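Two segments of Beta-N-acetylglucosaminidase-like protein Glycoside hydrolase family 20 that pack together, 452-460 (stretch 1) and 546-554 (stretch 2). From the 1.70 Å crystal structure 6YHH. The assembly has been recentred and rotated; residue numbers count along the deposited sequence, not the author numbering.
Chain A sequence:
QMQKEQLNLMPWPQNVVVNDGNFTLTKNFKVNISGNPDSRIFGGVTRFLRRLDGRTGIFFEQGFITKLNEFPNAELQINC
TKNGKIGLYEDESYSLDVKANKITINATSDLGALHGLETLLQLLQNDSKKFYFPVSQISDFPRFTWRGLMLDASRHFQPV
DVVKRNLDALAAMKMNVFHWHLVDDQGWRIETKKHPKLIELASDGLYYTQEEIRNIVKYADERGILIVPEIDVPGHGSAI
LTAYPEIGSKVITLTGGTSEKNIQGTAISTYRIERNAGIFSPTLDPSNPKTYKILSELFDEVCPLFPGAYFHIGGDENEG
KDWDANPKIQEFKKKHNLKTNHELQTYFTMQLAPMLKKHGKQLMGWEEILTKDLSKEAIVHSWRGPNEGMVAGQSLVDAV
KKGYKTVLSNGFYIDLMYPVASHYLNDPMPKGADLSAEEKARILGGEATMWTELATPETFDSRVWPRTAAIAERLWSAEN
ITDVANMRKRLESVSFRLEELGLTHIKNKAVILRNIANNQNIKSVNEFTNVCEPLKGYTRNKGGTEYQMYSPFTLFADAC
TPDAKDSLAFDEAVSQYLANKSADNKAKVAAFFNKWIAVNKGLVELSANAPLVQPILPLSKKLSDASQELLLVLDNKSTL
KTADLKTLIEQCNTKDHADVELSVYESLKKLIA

Stretch 1 452-460: TELATPETF
Stretch 2, residues 546-554: EYQMYSPFT

Two loops can pack without sharing a single direct hydrogen bond, provided each holds its own shape and one large side chain fills the space between them. The contact between residues 452-460 and 546-554 of this glycoside hydrolase family 20 protein is a compact example. The first stretch opens with a type I turn from Thr 452 to Ala 455, with Glu 453 at phi/psi -50/-43 and Leu 454 at -119/28; its closing bond, Ala 455 N to Thr 452 O, is weak at 3.3 Å. Ala 455 (-138/122) and Thr 456 (-89/173) are extended, after which Pro 457, Glu 458 and Thr 459 adopt helical angles (-57/-27, -71/-41 and -99/-7). Phe 460 N then donates to Thr 456 O at 2.9 Å. The second stretch has no regular helix or strand. Tyr 547 (-128/135) and Gln 548 (-96/174) lead into a type I turn from Gln 548 to Ser 551, through Met 549 (-75/-4) and Tyr 550 (-117/14), closed by Ser 551 N to Gln 548 O at 3.1 Å. Ser 551 (-72/162) and Pro 552 (-82/123) extend the chain again before Phe 553 (-111/51). The register is set by two CA-CA distances: 6.6 Å from Glu 453 to Met 549 and 7.0 Å from Thr 456 to Phe 553. The chains therefore advance in the same sense between these two points.

Side chains reinforce both backbones from within. Thr 456, in the p rotamer, accepts from Thr 459 N through OG1 at 3.1 Å, while its own N donates to Thr 459 OG1, also at 3.1 Å; Thr 459 is p as well. This reciprocal pair ties Thr 456 to Thr 459 across the two residues between them. In the other stretch Ser 551, rotamer m, brings OG to 2.9 Å from Gln 548 N, bracing the turn that its backbone closes.

Across the gap, Phe 553 dominates. Its CA-to-CB bond points toward stretch 1, and with chi1 -69° and chi2 -88° the ring reaches the first turn. Phe 553 CE1 lies 3.8 Å from both Leu 454 CA and Leu 454 CD2, Phe 553 CZ is 3.8 Å from Glu 453 O, and Phe 553 CD2 is 3.6 Å from Thr 456 CG2. Thr 456 CG2, Leu 454 CA and Glu 453 O all approach the ring obliquely. Leu 454 (m, t) starts sideways, but its end comes nearer, and Leu 454 CD2 also meets Tyr 547 CB at 4.0 Å. The leucine thus bridges two aromatic residues; Tyr 547 has chi1 -66° and chi2 78°. Met 549 (m, m, chi3 102°) likewise starts sideways and carries CE to 3.6 Å from Glu 453 O, whereas the end of Glu 453 (m, p) leads away.

The polar link is indirect. One water lies 2.8 Å from Thr 456 OG1 and donates to Phe 553 O, also at 2.8 Å. Nearby, Thr 459 CG2 packs 3.7 Å from Phe 553 O, so this carbonyl meets both a methyl and the bridging water. Together the stretches bury 346 Å².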

# COMPACT_ATOMS: atom_id res chain seq x y z
N THR A 452 2.99 15.34 10.64
CA THR A 452 3.35 14.93 9.26
C THR A 452 3.96 15.97 8.35
O THR A 452 3.99 15.76 7.13
CB THR A 452 2.17 14.22 8.60
OG1 THR A 452 1.02 15.08 8.54
CG2 THR A 452 1.82 12.95 9.27
N GLU A 453 4.63 16.98 8.91
CA GLU A 453 5.41 17.89 8.09
C GLU A 453 6.34 17.16 7.14
O GLU A 453 6.48 17.58 5.96
CB GLU A 453 6.27 18.81 8.90
CG GLU A 453 5.54 19.85 9.75
CD GLU A 453 5.08 19.46 11.11
OE1 GLU A 453 4.92 18.24 11.39
OE2 GLU A 453 4.93 20.42 11.93
N LEU A 454 7.01 16.10 7.65
CA LEU A 454 8.04 15.44 6.94
C LEU A 454 7.75 13.94 6.67
O LEU A 454 8.69 13.15 6.59
CB LEU A 454 9.39 15.57 7.68
CG LEU A 454 9.82 17.01 8.01
CD1 LEU A 454 11.13 17.08 8.87
CD2 LEU A 454 9.94 17.89 6.72
N ALA A 455 6.48 13.59 6.59
CA ALA A 455 6.07 12.21 6.28
C ALA A 455 4.92 12.22 5.30
O ALA A 455 3.84 12.69 5.60
CB ALA A 455 5.71 11.49 7.52
N THR A 456 5.14 11.57 4.19
CA THR A 456 4.10 11.37 3.16
C THR A 456 3.36 10.11 3.48
O THR A 456 3.78 9.34 4.34
CB THR A 456 4.77 11.21 1.80
OG1 THR A 456 5.69 10.10 1.90
CG2 THR A 456 5.53 12.50 1.41
N PRO A 457 2.30 9.83 2.74
CA PRO A 457 1.68 8.49 2.93
C PRO A 457 2.63 7.36 2.68
O PRO A 457 2.44 6.28 3.24
CB PRO A 457 0.58 8.47 1.85
CG PRO A 457 0.25 9.92 1.76
CD PRO A 457 1.49 10.71 1.88
N GLU A 458 3.64 7.59 1.85
CA GLU A 458 4.67 6.57 1.58
C GLU A 458 5.59 6.32 2.73
O GLU A 458 6.01 5.18 3.03
CB GLU A 458 5.44 6.88 0.28
CG GLU A 458 4.50 6.86 -0.96
CD GLU A 458 3.63 8.05 -1.18
OE1 GLU A 458 3.90 9.15 -0.67
OE2 GLU A 458 2.51 7.75 -1.73
N THR A 459 6.01 7.38 3.41
CA THR A 459 6.99 7.23 4.46
C THR A 459 6.39 7.21 5.91
O THR A 459 7.13 6.91 6.84
CB THR A 459 8.12 8.30 4.47
OG1 THR A 459 7.55 9.60 4.66
CG2 THR A 459 8.81 8.32 3.15
N PHE A 460 5.10 7.46 6.03
CA PHE A 460 4.36 7.53 7.30
C PHE A 460 4.67 6.32 8.21
O PHE A 460 5.16 6.47 9.34
CB PHE A 460 2.86 7.56 7.05
CG PHE A 460 2.06 7.77 8.29
CD1 PHE A 460 1.81 9.05 8.73
CD2 PHE A 460 1.50 6.71 8.99
CE1 PHE A 460 1.12 9.32 9.89
CE2 PHE A 460 0.79 6.92 10.15
CZ PHE A 460 0.55 8.23 10.59
N GLU A 546 12.90 24.64 4.34
CA GLU A 546 13.66 23.79 3.45
C GLU A 546 12.85 22.76 2.71
O GLU A 546 13.27 22.28 1.60
CB GLU A 546 14.79 23.09 4.21
CG GLU A 546 15.81 24.12 4.71
CD GLU A 546 17.03 23.48 5.34
OE1 GLU A 546 16.92 22.49 6.03
OE2 GLU A 546 18.22 23.94 5.14
N TYR A 547 11.74 22.33 3.33
CA TYR A 547 10.80 21.40 2.68
C TYR A 547 9.41 22.02 2.79
O TYR A 547 9.00 22.44 3.87
CB TYR A 547 10.71 20.12 3.44
CG TYR A 547 12.00 19.23 3.48
CD1 TYR A 547 13.06 19.54 4.32
CD2 TYR A 547 12.13 18.15 2.67
CE1 TYR A 547 14.20 18.76 4.38
CE2 TYR A 547 13.27 17.36 2.72
CZ TYR A 547 14.28 17.64 3.56
OH TYR A 547 15.40 16.77 3.67
N GLN A 548 8.69 21.98 1.69
CA GLN A 548 7.31 22.30 1.67
C GLN A 548 6.46 21.05 1.77
O GLN A 548 6.94 19.95 1.67
CB GLN A 548 6.97 23.00 0.33
CG GLN A 548 7.45 24.46 0.35
CD GLN A 548 8.93 24.60 0.39
OE1 GLN A 548 9.65 24.07 -0.49
NE2 GLN A 548 9.43 25.19 1.44
N MET A 549 5.14 21.24 1.88
CA MET A 549 4.23 20.12 2.04
C MET A 549 4.04 19.34 0.67
O MET A 549 3.28 18.41 0.65
CB MET A 549 2.90 20.55 2.61
CG MET A 549 2.91 21.16 4.04
SD MET A 549 3.72 20.12 5.23
CE MET A 549 5.30 20.92 5.39
N TYR A 550 4.64 19.85 -0.39
CA TYR A 550 4.68 19.18 -1.68
C TYR A 550 6.12 18.81 -2.15
O TYR A 550 6.30 18.40 -3.31
CB TYR A 550 3.92 19.98 -2.77
CG TYR A 550 4.36 21.39 -2.84
CD1 TYR A 550 5.55 21.78 -3.45
CD2 TYR A 550 3.60 22.39 -2.19
CE1 TYR A 550 5.97 23.13 -3.49
CE2 TYR A 550 4.05 23.70 -2.17
CZ TYR A 550 5.18 24.07 -2.83
OH TYR A 550 5.53 25.40 -2.81
N SER A 551 7.10 18.87 -1.25
CA SER A 551 8.44 18.49 -1.61
C SER A 551 8.58 17.00 -1.78
O SER A 551 7.74 16.20 -1.31
CB SER A 551 9.38 18.95 -0.49
OG SER A 551 9.49 20.36 -0.52
N PRO A 552 9.66 16.54 -2.46
CA PRO A 552 9.87 15.14 -2.65
C PRO A 552 10.49 14.47 -1.45
O PRO A 552 11.57 14.84 -1.05
CB PRO A 552 10.76 15.06 -3.86
CG PRO A 552 11.57 16.29 -3.78
CD PRO A 552 10.67 17.33 -3.20
N PHE A 553 9.80 13.46 -0.92
CA PHE A 553 10.29 12.67 0.26
C PHE A 553 10.63 11.28 -0.22
O PHE A 553 10.22 10.25 0.34
CB PHE A 553 9.25 12.68 1.40
CG PHE A 553 9.08 14.01 2.04
CD1 PHE A 553 9.86 14.37 3.09
CD2 PHE A 553 8.18 14.92 1.56
CE1 PHE A 553 9.80 15.65 3.63
CE2 PHE A 553 8.03 16.17 2.17
CZ PHE A 553 8.83 16.54 3.20
N THR A 554 11.44 11.26 -1.28
CA THR A 554 11.88 10.03 -1.97
C THR A 554 13.40 9.87 -1.99
O THR A 554 13.96 9.19 -2.87
CB THR A 554 11.35 10.10 -3.41
OG1 THR A 554 11.84 11.31 -3.97
CG2 THR A 554 9.82 10.06 -3.49
O HOH W 1 7.57 9.52 -0.03